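Local structure of CalS10 (Micromonospora echinospora, 6UK5) at residues Glu24-Arg33 against Asp170-Arg181; Ala55-Gly64 against Phe72-Glu83. The protein binds S-adenosylmethionine and probably uses it to methylate an amino pentose during calicheamicin biosynthesis. All coordinates share one frame; numbering follows the deposited sequence.

Contact 1: Glu24-Arg33 against Asp170-Arg181; sequences EVYEAAYRGR and DLVREEGRTVAR. With SAM (S-adenosylmethionine), chain D.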
loop_
_atom_site.group_PDB
_atom_site.type_symbol
_atom_site.label_atom_id
_atom_site.label_comp_id
_atom_site.label_asym_id
_atom_site.label_seq_id
_atom_site.Cartn_x
_atom_site.Cartn_y
_atom_site.Cartn_z
ATOM N N GLU A 24 5.681 15.212 -2.550
ATOM C CA GLU A 24 4.274 15.240 -2.163
ATOM C C GLU A 24 3.965 14.205 -1.086
ATOM O O GLU A 24 3.135 14.449 -0.203
ATOM C CB GLU A 24 3.408 15.007 -3.401
ATOM C CG GLU A 24 1.911 15.080 -3.160
ATOM C CD GLU A 24 1.122 14.481 -4.298
ATOM O OE1 GLU A 24 1.682 14.363 -5.411
ATOM O OE2 GLU A 24 -0.053 14.126 -4.069
ATOM N N VAL A 25 4.624 13.048 -1.143
ATOM C CA VAL A 25 4.346 11.919 -0.263
ATOM C C VAL A 25 5.433 11.710 0.775
ATOM O O VAL A 25 5.286 10.834 1.642
ATOM C CB VAL A 25 4.145 10.624 -1.073
ATOM C CG1 VAL A 25 2.900 10.718 -1.939
ATOM C CG2 VAL A 25 5.376 10.335 -1.930
ATOM N N TYR A 26 6.516 12.484 0.724
ATOM C CA TYR A 26 7.692 12.175 1.529
ATOM C C TYR A 26 7.411 12.248 3.026
ATOM O O TYR A 26 7.903 11.413 3.793
ATOM C CB TYR A 26 8.816 13.135 1.129
ATOM C CG TYR A 26 9.839 13.407 2.196
ATOM C CD1 TYR A 26 9.800 14.578 2.939
ATOM C CD2 TYR A 26 10.855 12.503 2.452
ATOM C CE1 TYR A 26 10.739 14.837 3.913
ATOM C CE2 TYR A 26 11.797 12.749 3.426
ATOM C CZ TYR A 26 11.738 13.919 4.152
ATOM O OH TYR A 26 12.681 14.169 5.123
ATOM N N GLU A 27 6.610 13.217 3.464
ATOM C CA GLU A 27 6.348 13.351 4.896
ATOM C C GLU A 27 5.328 12.325 5.382
ATOM O O GLU A 27 5.473 11.767 6.475
ATOM C CB GLU A 27 5.879 14.767 5.219
ATOM C CG GLU A 27 6.693 15.847 4.536
ATOM C CD GLU A 27 6.286 17.238 4.971
ATOM O OE1 GLU A 27 6.336 17.519 6.189
ATOM O OE2 GLU A 27 5.904 18.044 4.093
ATOM N N ALA A 28 4.284 12.083 4.586
ATOM C CA ALA A 28 3.260 11.115 4.959
ATOM C C ALA A 28 3.858 9.790 5.417
ATOM O O ALA A 28 3.386 9.192 6.390
ATOM C CB ALA A 28 2.323 10.881 3.772
ATOM N N ALA A 29 4.894 9.313 4.730
ATOM C CA ALA A 29 5.437 7.997 5.048
ATOM C C ALA A 29 6.104 7.982 6.418
ATOM O O ALA A 29 5.789 7.138 7.266
ATOM C CB ALA A 29 6.431 7.570 3.967
ATOM N N TYR A 30 7.030 8.909 6.655
ATOM C CA TYR A 30 7.802 8.873 7.891
ATOM C C TYR A 30 6.958 9.250 9.100
ATOM O O TYR A 30 7.227 8.775 10.210
ATOM C CB TYR A 30 9.012 9.790 7.742
ATOM C CG TYR A 30 9.980 9.270 6.703
ATOM C CD1 TYR A 30 10.794 8.176 6.961
ATOM C CD2 TYR A 30 10.049 9.856 5.446
ATOM C CE1 TYR A 30 11.668 7.693 6.000
ATOM C CE2 TYR A 30 10.916 9.383 4.480
ATOM C CZ TYR A 30 11.723 8.300 4.760
ATOM O OH TYR A 30 12.587 7.826 3.798
ATOM N N ARG A 31 5.940 10.095 8.915
ATOM C CA ARG A 31 5.014 10.376 10.007
ATOM C C ARG A 31 4.190 9.142 10.360
ATOM O O ARG A 31 3.950 8.868 11.542
ATOM C CB ARG A 31 4.099 11.547 9.645
ATOM C CG ARG A 31 4.434 12.833 10.390
ATOM C CD ARG A 31 3.394 13.923 10.159
ATOM N NE ARG A 31 3.675 14.715 8.964
ATOM C CZ ARG A 31 4.456 15.792 8.941
ATOM N NH1 ARG A 31 5.053 16.219 10.048
ATOM N NH2 ARG A 31 4.646 16.445 7.804
ATOM N N GLY A 32 3.758 8.382 9.351
ATOM C CA GLY A 32 2.993 7.177 9.622
ATOM C C GLY A 32 3.760 6.144 10.422
ATOM O O GLY A 32 3.168 5.393 11.202
ATOM N N ARG A 33 5.080 6.085 10.247
ATOM C CA ARG A 33 5.900 5.170 11.030
ATOM C C ARG A 33 6.276 5.739 12.391
ATOM O O ARG A 33 6.836 5.006 13.214
ATOM C CB ARG A 33 7.163 4.790 10.254
ATOM C CG ARG A 33 6.910 3.751 9.170
ATOM C CD ARG A 33 8.189 3.343 8.451
ATOM N NE ARG A 33 7.964 2.223 7.537
ATOM C CZ ARG A 33 8.307 0.958 7.781
ATOM N NH1 ARG A 33 8.910 0.621 8.913
ATOM N NH2 ARG A 33 8.047 0.023 6.878
ATOM N N ASP A 170 4.719 0.299 3.272
ATOM C CA ASP A 170 3.862 1.271 3.927
ATOM C C ASP A 170 2.620 1.497 3.089
ATOM O O ASP A 170 2.690 1.562 1.858
ATOM C CB ASP A 170 4.598 2.606 4.118
ATOM C CG ASP A 170 5.840 2.474 4.968
ATOM O OD1 ASP A 170 5.714 2.506 6.210
ATOM O OD2 ASP A 170 6.939 2.325 4.391
ATOM N N LEU A 171 1.483 1.605 3.765
ATOM C CA LEU A 171 0.221 1.955 3.128
ATOM C C LEU A 171 -0.444 3.000 4.009
ATOM O O LEU A 171 -0.821 2.693 5.144
ATOM C CB LEU A 171 -0.698 0.745 2.984
ATOM C CG LEU A 171 -2.006 1.020 2.231
ATOM C CD1 LEU A 171 -1.850 0.789 0.723
ATOM C CD2 LEU A 171 -3.172 0.256 2.825
ATOM N N VAL A 172 -0.587 4.226 3.519
ATOM C CA VAL A 172 -1.358 5.246 4.220
ATOM C C VAL A 172 -2.603 5.491 3.381
ATOM O O VAL A 172 -2.504 5.678 2.163
ATOM C CB VAL A 172 -0.566 6.546 4.433
ATOM C CG1 VAL A 172 -1.494 7.650 4.949
ATOM C CG2 VAL A 172 0.591 6.321 5.393
ATOM N N ARG A 173 -3.767 5.493 4.023
ATOM C CA ARG A 173 -5.028 5.769 3.343
ATOM C C ARG A 173 -5.484 7.151 3.787
ATOM O O ARG A 173 -5.866 7.342 4.947
ATOM C CB ARG A 173 -6.099 4.727 3.663
ATOM C CG ARG A 173 -7.396 4.914 2.857
ATOM C CD ARG A 173 -7.098 4.734 1.357
ATOM N NE ARG A 173 -8.272 4.642 0.491
ATOM C CZ ARG A 173 -8.979 5.685 0.065
ATOM N NH1 ARG A 173 -8.649 6.918 0.423
ATOM N NH2 ARG A 173 -10.017 5.497 -0.730
ATOM N N GLU A 174 -5.435 8.108 2.875
ATOM C CA GLU A 174 -5.936 9.442 3.144
ATOM C C GLU A 174 -7.272 9.597 2.436
ATOM O O GLU A 174 -7.611 8.832 1.529
ATOM C CB GLU A 174 -4.959 10.510 2.639
ATOM C CG GLU A 174 -3.885 10.947 3.621
ATOM C CD GLU A 174 -2.711 11.624 2.934
ATOM O OE1 GLU A 174 -2.903 12.170 1.822
ATOM O OE2 GLU A 174 -1.603 11.610 3.514
ATOM N N GLU A 175 -8.030 10.601 2.851
ATOM C CA GLU A 175 -9.283 10.928 2.182
ATOM C C GLU A 175 -8.942 11.679 0.902
ATOM O O GLU A 175 -8.408 12.792 0.943
ATOM C CB GLU A 175 -10.217 11.699 3.107
ATOM C CG GLU A 175 -10.808 10.819 4.218
ATOM C CD GLU A 175 -11.539 9.603 3.670
ATOM O OE1 GLU A 175 -12.145 9.723 2.578
ATOM O OE2 GLU A 175 -11.501 8.541 4.334
ATOM N N GLY A 176 -9.249 11.055 -0.232
ATOM C CA GLY A 176 -8.945 11.559 -1.552
ATOM C C GLY A 176 -7.710 10.960 -2.197
ATOM O O GLY A 176 -7.488 11.193 -3.392
ATOM N N ARG A 177 -6.898 10.210 -1.455
ATOM C CA ARG A 177 -5.776 9.501 -2.057
ATOM C C ARG A 177 -5.325 8.396 -1.112
ATOM O O ARG A 177 -5.445 8.519 0.110
ATOM C CB ARG A 177 -4.612 10.430 -2.406
ATOM C CG ARG A 177 -3.934 11.075 -1.228
ATOM C CD ARG A 177 -2.607 11.650 -1.658
ATOM N NE ARG A 177 -1.771 12.008 -0.523
ATOM C CZ ARG A 177 -0.529 12.466 -0.634
ATOM N NH1 ARG A 177 0.017 12.622 -1.832
ATOM N NH2 ARG A 177 0.163 12.766 0.452
ATOM N N THR A 178 -4.796 7.322 -1.691
ATOM C CA THR A 178 -4.094 6.278 -0.955
ATOM C C THR A 178 -2.677 6.156 -1.493
ATOM O O THR A 178 -2.458 6.215 -2.708
ATOM C CB THR A 178 -4.807 4.938 -1.076
ATOM O OG1 THR A 178 -4.145 4.132 -2.057
ATOM C CG2 THR A 178 -6.218 5.171 -1.512
ATOM N N VAL A 179 -1.721 5.986 -0.587
ATOM C CA VAL A 179 -0.307 5.965 -0.930
ATOM C C VAL A 179 0.286 4.663 -0.412
ATOM O O VAL A 179 0.265 4.401 0.797
ATOM C CB VAL A 179 0.422 7.183 -0.342
ATOM C CG1 VAL A 179 1.890 7.169 -0.725
ATOM C CG2 VAL A 179 -0.268 8.465 -0.794
ATOM N N ALA A 180 0.805 3.851 -1.328
ATOM C CA ALA A 180 1.513 2.624 -1.003
ATOM C C ALA A 180 2.990 2.781 -1.337
ATOM O O ALA A 180 3.357 3.467 -2.296
ATOM C CB ALA A 180 0.938 1.429 -1.768
ATOM N N ARG A 181 3.837 2.146 -0.533
ATOM C CA ARG A 181 5.272 2.197 -0.762
ATOM C C ARG A 181 5.893 0.862 -0.393
ATOM O O ARG A 181 5.601 0.313 0.673
ATOM C CB ARG A 181 5.951 3.302 0.050
ATOM C CG ARG A 181 7.356 3.607 -0.451
ATOM C CD ARG A 181 8.194 4.296 0.598
ATOM N NE ARG A 181 8.513 3.389 1.695
ATOM C CZ ARG A 181 9.161 3.744 2.799
ATOM N NH1 ARG A 181 9.546 5.003 2.969
ATOM N NH2 ARG A 181 9.410 2.841 3.738
HETATM N N SAM D . 15.843 18.186 6.966
HETATM C CA SAM D . 15.164 17.359 6.021
HETATM C C SAM D . 13.968 16.590 6.663
HETATM O O SAM D . 14.155 16.019 7.765
HETATM O OXT SAM D . 12.903 16.598 6.013
HETATM C CB SAM D . 16.150 16.365 5.394
HETATM C CG SAM D . 15.555 15.882 4.082
HETATM S SD SAM D . 16.433 14.352 3.696
HETATM C CE SAM D . 15.274 13.580 2.578
HETATM C "C5'" SAM D . 17.789 14.788 2.541
HETATM C "C4'" SAM D . 17.710 16.122 1.787
HETATM O "O4'" SAM D . 19.045 16.542 1.455
HETATM C "C3'" SAM D . 16.928 16.067 0.472
HETATM O "O3'" SAM D . 15.713 16.805 0.574
HETATM C "C2'" SAM D . 17.866 16.707 -0.570
HETATM O "O2'" SAM D . 17.203 17.706 -1.337
HETATM C "C1'" SAM D . 18.980 17.316 0.281
HETATM N N9 SAM D . 20.297 17.301 -0.344
HETATM C C8 SAM D . 21.005 16.210 -0.780
HETATM N N7 SAM D . 22.202 16.494 -1.229
HETATM C C5 SAM D . 22.296 17.866 -1.073
HETATM C C6 SAM D . 23.328 18.787 -1.340
HETATM N N6 SAM D . 24.498 18.451 -1.892
HETATM N N1 SAM D . 23.112 20.083 -1.028
HETATM C C2 SAM D . 21.936 20.428 -0.496
HETATM N N3 SAM D . 20.886 19.655 -0.212
HETATM C C4 SAM D . 21.131 18.379 -0.525
#
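Arg177 lies alongside Glu24, the two side chains running in opposite directions, and its NH1 meets Glu24 OE2 at 2.7 Å in a salt bridge, with carboxylate and guanidinium planes only 13° apart. NH2 makes a weak hydrogen bond to Glu24 O, and Val179 CG2 lies against one face of the guanidinium. Arg177 NE donates almost in the guanidinium plane to Glu174 OE1 at 2.6 Å, so two acids hold the group's rotation. The extended Glu24 side chain, CG anti to the backbone N (chi1 -177°), brings its carboxylate across to the hairpin. Next to this network the small, branched Val25 sets CG1 3.9 Å from Val179 CG1, and Ala28 and Ala29, short enough for a close approach, face the strands.

At the other end Arg33 NE donates to the syn lone pair of Asp170 OD1 (2.6 Å), which is tilted from the guanidinium plane, and Arg181 NH2 pairs with Asp170 OD2. Were Asp170 replaced by an alanine, Arg33 NE and Arg181 NH2, 4.1 Å apart, would probably lose the carboxylate they share, though Arg181 also pairs with Glu196.

Tyr26 turns from this face and donates its OH to SAM OXT. Helix 24-32 crosses strand 177-181 of a beta hairpin at 72°; the hairpin is closed by a type II turn, where Gly176 readily takes the positive phi, and the arrangement joins a SAM-binding helix to the five-stranded sheet.

Contact 2: Ala55-Gly64 against Phe72-Glu83; sequences AARLLDVGCG and FATRFPHVEGLE. With SAM (S-adenosylmethionine), chain D.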
loop_
_atom_site.group_PDB
_atom_site.type_symbol
_atom_site.label_atom_id
_atom_site.label_comp_id
_atom_site.label_asym_id
_atom_site.label_seq_id
_atom_site.Cartn_x
_atom_site.Cartn_y
_atom_site.Cartn_z
ATOM N N ALA A 55 20.949 32.583 20.950
ATOM C CA ALA A 55 20.770 32.212 19.551
ATOM C C ALA A 55 19.521 32.855 18.962
ATOM O O ALA A 55 18.443 32.804 19.560
ATOM C CB ALA A 55 20.681 30.689 19.430
ATOM N N ALA A 56 19.671 33.459 17.779
ATOM C CA ALA A 56 18.544 34.110 17.121
ATOM C C ALA A 56 18.433 33.753 15.640
ATOM O O ALA A 56 17.322 33.660 15.107
ATOM C CB ALA A 56 18.653 35.629 17.281
ATOM N N ARG A 57 19.563 33.545 14.970
ATOM C CA ARG A 57 19.602 33.245 13.541
ATOM C C ARG A 57 19.980 31.784 13.331
ATOM O O ARG A 57 21.030 31.337 13.809
ATOM C CB ARG A 57 20.594 34.160 12.822
ATOM C CG ARG A 57 20.190 35.623 12.772
ATOM C CD ARG A 57 21.349 36.500 12.314
ATOM N NE ARG A 57 22.015 35.976 11.122
ATOM C CZ ARG A 57 21.549 36.079 9.880
ATOM N NH1 ARG A 57 20.393 36.683 9.645
ATOM N NH2 ARG A 57 22.240 35.567 8.869
ATOM N N LEU A 58 19.131 31.047 12.613
ATOM C CA LEU A 58 19.353 29.631 12.355
ATOM C C LEU A 58 19.188 29.325 10.873
ATOM O O LEU A 58 18.336 29.909 10.196
ATOM C CB LEU A 58 18.390 28.754 13.165
ATOM C CG LEU A 58 18.555 27.245 12.964
ATOM C CD1 LEU A 58 18.279 26.524 14.270
ATOM C CD2 LEU A 58 17.649 26.696 11.870
ATOM N N LEU A 59 20.010 28.397 10.383
ATOM C CA LEU A 59 19.954 27.910 9.009
ATOM C C LEU A 59 19.866 26.392 9.024
ATOM O O LEU A 59 20.731 25.725 9.600
ATOM C CB LEU A 59 21.179 28.368 8.210
ATOM C CG LEU A 59 21.400 27.685 6.858
ATOM C CD1 LEU A 59 20.389 28.154 5.832
ATOM C CD2 LEU A 59 22.815 27.952 6.366
ATOM N N ASP A 60 18.829 25.848 8.392
ATOM C CA ASP A 60 18.686 24.409 8.215
ATOM C C ASP A 60 19.202 24.051 6.827
ATOM O O ASP A 60 18.708 24.575 5.823
ATOM C CB ASP A 60 17.234 23.966 8.382
ATOM C CG ASP A 60 17.094 22.466 8.457
ATOM O OD1 ASP A 60 18.129 21.782 8.616
ATOM O OD2 ASP A 60 15.948 21.978 8.353
ATOM N N VAL A 61 20.192 23.165 6.775
ATOM C CA VAL A 61 20.876 22.811 5.538
ATOM C C VAL A 61 20.355 21.461 5.069
ATOM O O VAL A 61 20.308 20.499 5.846
ATOM C CB VAL A 61 22.399 22.783 5.737
ATOM C CG1 VAL A 61 23.079 22.245 4.502
ATOM C CG2 VAL A 61 22.912 24.179 6.059
ATOM N N GLY A 62 19.969 21.387 3.798
ATOM C CA GLY A 62 19.258 20.231 3.294
ATOM C C GLY A 62 17.905 20.122 3.967
ATOM O O GLY A 62 17.491 19.038 4.389
ATOM N N CYS A 63 17.201 21.254 4.054
ATOM C CA CYS A 63 15.950 21.314 4.801
ATOM C C CYS A 63 14.843 20.493 4.156
ATOM O O CYS A 63 13.878 20.136 4.839
ATOM C CB CYS A 63 15.492 22.766 4.945
ATOM S SG CYS A 63 15.143 23.609 3.381
ATOM N N GLY A 64 14.950 20.195 2.866
ATOM C CA GLY A 64 13.912 19.414 2.212
ATOM C C GLY A 64 12.598 20.167 2.208
ATOM O O GLY A 64 12.511 21.307 1.741
ATOM N N PHE A 72 11.269 25.289 14.019
ATOM C CA PHE A 72 12.354 26.195 14.382
ATOM C C PHE A 72 11.893 27.647 14.340
ATOM O O PHE A 72 12.324 28.467 15.161
ATOM C CB PHE A 72 13.554 25.993 13.451
ATOM C CG PHE A 72 14.418 24.808 13.806
ATOM C CD1 PHE A 72 14.828 23.916 12.828
ATOM C CD2 PHE A 72 14.834 24.597 15.112
ATOM C CE1 PHE A 72 15.626 22.832 13.148
ATOM C CE2 PHE A 72 15.631 23.514 15.437
ATOM C CZ PHE A 72 16.028 22.632 14.453
ATOM N N ALA A 73 11.019 27.986 13.385
ATOM C CA ALA A 73 10.567 29.368 13.254
ATOM C C ALA A 73 9.806 29.832 14.489
ATOM O O ALA A 73 9.899 31.003 14.874
ATOM C CB ALA A 73 9.691 29.521 12.007
ATOM N N THR A 74 9.056 28.930 15.128
ATOM C CA THR A 74 8.362 29.260 16.366
ATOM C C THR A 74 9.317 29.465 17.535
ATOM O O THR A 74 8.885 29.941 18.590
ATOM C CB THR A 74 7.367 28.157 16.736
ATOM O OG1 THR A 74 8.067 27.067 17.351
ATOM C CG2 THR A 74 6.630 27.648 15.500
ATOM N N ARG A 75 10.595 29.120 17.371
ATOM C CA ARG A 75 11.562 29.125 18.457
ATOM C C ARG A 75 12.707 30.110 18.256
ATOM O O ARG A 75 13.338 30.498 19.244
ATOM C CB ARG A 75 12.138 27.710 18.641
ATOM C CG ARG A 75 11.073 26.659 18.968
ATOM C CD ARG A 75 10.513 26.806 20.376
ATOM N NE ARG A 75 11.569 26.824 21.384
ATOM C CZ ARG A 75 12.095 25.733 21.936
ATOM N NH1 ARG A 75 11.664 24.526 21.588
ATOM N NH2 ARG A 75 13.054 25.847 22.840
ATOM N N PHE A 76 12.993 30.520 17.021
ATOM C CA PHE A 76 14.058 31.466 16.720
ATOM C C PHE A 76 13.508 32.626 15.898
ATOM O O PHE A 76 12.721 32.409 14.968
ATOM C CB PHE A 76 15.207 30.781 15.963
ATOM C CG PHE A 76 15.866 29.670 16.737
ATOM C CD1 PHE A 76 15.587 28.343 16.458
ATOM C CD2 PHE A 76 16.761 29.959 17.755
ATOM C CE1 PHE A 76 16.195 27.330 17.174
ATOM C CE2 PHE A 76 17.368 28.947 18.471
ATOM C CZ PHE A 76 17.084 27.636 18.181
ATOM N N PRO A 77 13.899 33.875 16.221
ATOM C CA PRO A 77 13.388 35.029 15.467
ATOM C C PRO A 77 13.575 34.910 13.963
ATOM O O PRO A 77 12.603 34.998 13.208
ATOM C CB PRO A 77 14.201 36.204 16.029
ATOM C CG PRO A 77 14.626 35.761 17.380
ATOM C CD PRO A 77 14.840 34.282 17.281
ATOM N N HIS A 78 14.811 34.705 13.517
ATOM C CA HIS A 78 15.134 34.610 12.100
ATOM C C HIS A 78 15.578 33.192 11.779
ATOM O O HIS A 78 16.409 32.614 12.488
ATOM C CB HIS A 78 16.210 35.618 11.695
ATOM C CG HIS A 78 16.468 35.659 10.220
ATOM N ND1 HIS A 78 17.668 36.075 9.684
ATOM C CD2 HIS A 78 15.700 35.278 9.171
ATOM C CE1 HIS A 78 17.614 35.989 8.368
ATOM N NE2 HIS A 78 16.433 35.502 8.030
ATOM N N VAL A 79 15.023 32.647 10.706
ATOM C CA VAL A 79 15.274 31.278 10.284
ATOM C C VAL A 79 15.391 31.266 8.767
ATOM O O VAL A 79 14.687 32.011 8.076
ATOM C CB VAL A 79 14.134 30.364 10.784
ATOM C CG1 VAL A 79 14.068 29.094 9.995
ATOM C CG2 VAL A 79 14.302 30.067 12.272
ATOM N N GLU A 80 16.281 30.423 8.246
ATOM C CA GLU A 80 16.478 30.308 6.809
ATOM C C GLU A 80 16.694 28.847 6.441
ATOM O O GLU A 80 16.889 27.985 7.301
ATOM C CB GLU A 80 17.666 31.150 6.317
ATOM C CG GLU A 80 17.536 32.643 6.557
ATOM C CD GLU A 80 18.543 33.448 5.756
ATOM O OE1 GLU A 80 19.006 32.950 4.705
ATOM O OE2 GLU A 80 18.875 34.576 6.178
ATOM N N GLY A 81 16.666 28.579 5.136
ATOM C CA GLY A 81 16.820 27.229 4.642
ATOM C C GLY A 81 17.726 27.186 3.429
ATOM O O GLY A 81 17.890 28.170 2.705
ATOM N N LEU A 82 18.318 26.012 3.222
ATOM C CA LEU A 82 19.200 25.753 2.092
ATOM C C LEU A 82 18.900 24.347 1.597
ATOM O O LEU A 82 18.906 23.396 2.385
ATOM C CB LEU A 82 20.668 25.908 2.510
ATOM C CG LEU A 82 21.806 25.936 1.483
ATOM C CD1 LEU A 82 21.977 24.589 0.804
ATOM C CD2 LEU A 82 21.604 27.037 0.450
ATOM N N GLU A 83 18.630 24.217 0.302
ATOM C CA GLU A 83 18.104 22.976 -0.252
ATOM C C GLU A 83 18.460 22.899 -1.728
ATOM O O GLU A 83 18.367 23.896 -2.446
ATOM C CB GLU A 83 16.586 22.884 -0.056
ATOM C CG GLU A 83 15.935 21.685 -0.727
ATOM C CD GLU A 83 16.480 20.362 -0.243
ATOM O OE1 GLU A 83 17.030 20.305 0.877
ATOM O OE2 GLU A 83 16.363 19.376 -0.997
HETATM N N SAM D . 15.843 18.186 6.966
HETATM C CA SAM D . 15.164 17.359 6.021
HETATM C C SAM D . 13.968 16.590 6.663
HETATM O O SAM D . 14.155 16.019 7.765
HETATM O OXT SAM D . 12.903 16.598 6.013
HETATM C CB SAM D . 16.150 16.365 5.394
HETATM C CG SAM D . 15.555 15.882 4.082
HETATM S SD SAM D . 16.433 14.352 3.696
HETATM C CE SAM D . 15.274 13.580 2.578
HETATM C "C5'" SAM D . 17.789 14.788 2.541
HETATM C "C4'" SAM D . 17.710 16.122 1.787
HETATM O "O4'" SAM D . 19.045 16.542 1.455
HETATM C "C3'" SAM D . 16.928 16.067 0.472
HETATM O "O3'" SAM D . 15.713 16.805 0.574
HETATM C "C2'" SAM D . 17.866 16.707 -0.570
HETATM O "O2'" SAM D . 17.203 17.706 -1.337
HETATM C "C1'" SAM D . 18.980 17.316 0.281
HETATM N N9 SAM D . 20.297 17.301 -0.344
HETATM C C8 SAM D . 21.005 16.210 -0.780
HETATM N N7 SAM D . 22.202 16.494 -1.229
HETATM C C5 SAM D . 22.296 17.866 -1.073
HETATM C C6 SAM D . 23.328 18.787 -1.340
HETATM N N6 SAM D . 24.498 18.451 -1.892
HETATM N N1 SAM D . 23.112 20.083 -1.028
HETATM C C2 SAM D . 21.936 20.428 -0.496
HETATM N N3 SAM D . 20.886 19.655 -0.212
HETATM C C4 SAM D . 21.131 18.379 -0.525
#
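Leu58 sets CD1 over one face of the Phe72 ring, 4.2 Å from the centroid and 14° off the normal, a CH-pi contact. The same methyl meets Phe76 CE1 at 3.7 Å, so a branched aliphatic chain fills the angle between two flat rings. Phe76 also packs its CE2 against Ala55 CB. On the opposite face of the sheet, Leu59 CD1 lies 4.0 Å from Leu82 CB.

Between these layers strands 57-61 and 78-83 run parallel, their backbone bonds alternating from His78 N to Ala56 O through to Leu82 N to Asp60 O. Beyond Val61 the chain turns in a glycine-rich loop, where positive phi suits Gly62 and Gly64, and Cys63 N bonds Leu82 O. Gly64 N reaches Glu83 OE1 at 2.9 Å from above the carboxylate plane. A bend at chi2 (59°) turns that carboxylate toward the loop; Glu83 binds SAM and faces its ribose, though the exact placing of OE2 is doubtful. Gly62 O takes a weak bond from the SAM amine.

The two strands are the beta members of a Rossmann-like beta-alpha-beta unit, joined through helix 67-73, which supplies Phe72. Helix 37-51 adds Val44 and Ile48 to the apolar layer. Strand 115-120 flanks 57-61, its Thr119 binding Asp60, and strand 101-103 flanks 78-83.

In the fold
Contacts 1 and 2 do not touch, their centres lying 26 Å apart and their nearest atoms about 6 Å, yet SAM links them. Contact 1 sends Tyr26 to the carboxylate end of the ligand, whereas contact 2 faces its amine and ribose from the glycine-rich loop and the end of strand 78-83. The cofactor thus lies between the N-terminal helix, which rests on the five-stranded sheet, and the Rossmann-like methyltransferase core. Trp37, Asp105 and Met106 add further hydrogen bonds, and Trp37 lies about 4 Å from Tyr30 of contact 1, side chain to side chain. Along the chain, 55-64 and 72-83 both fall between the two partners of contact 1.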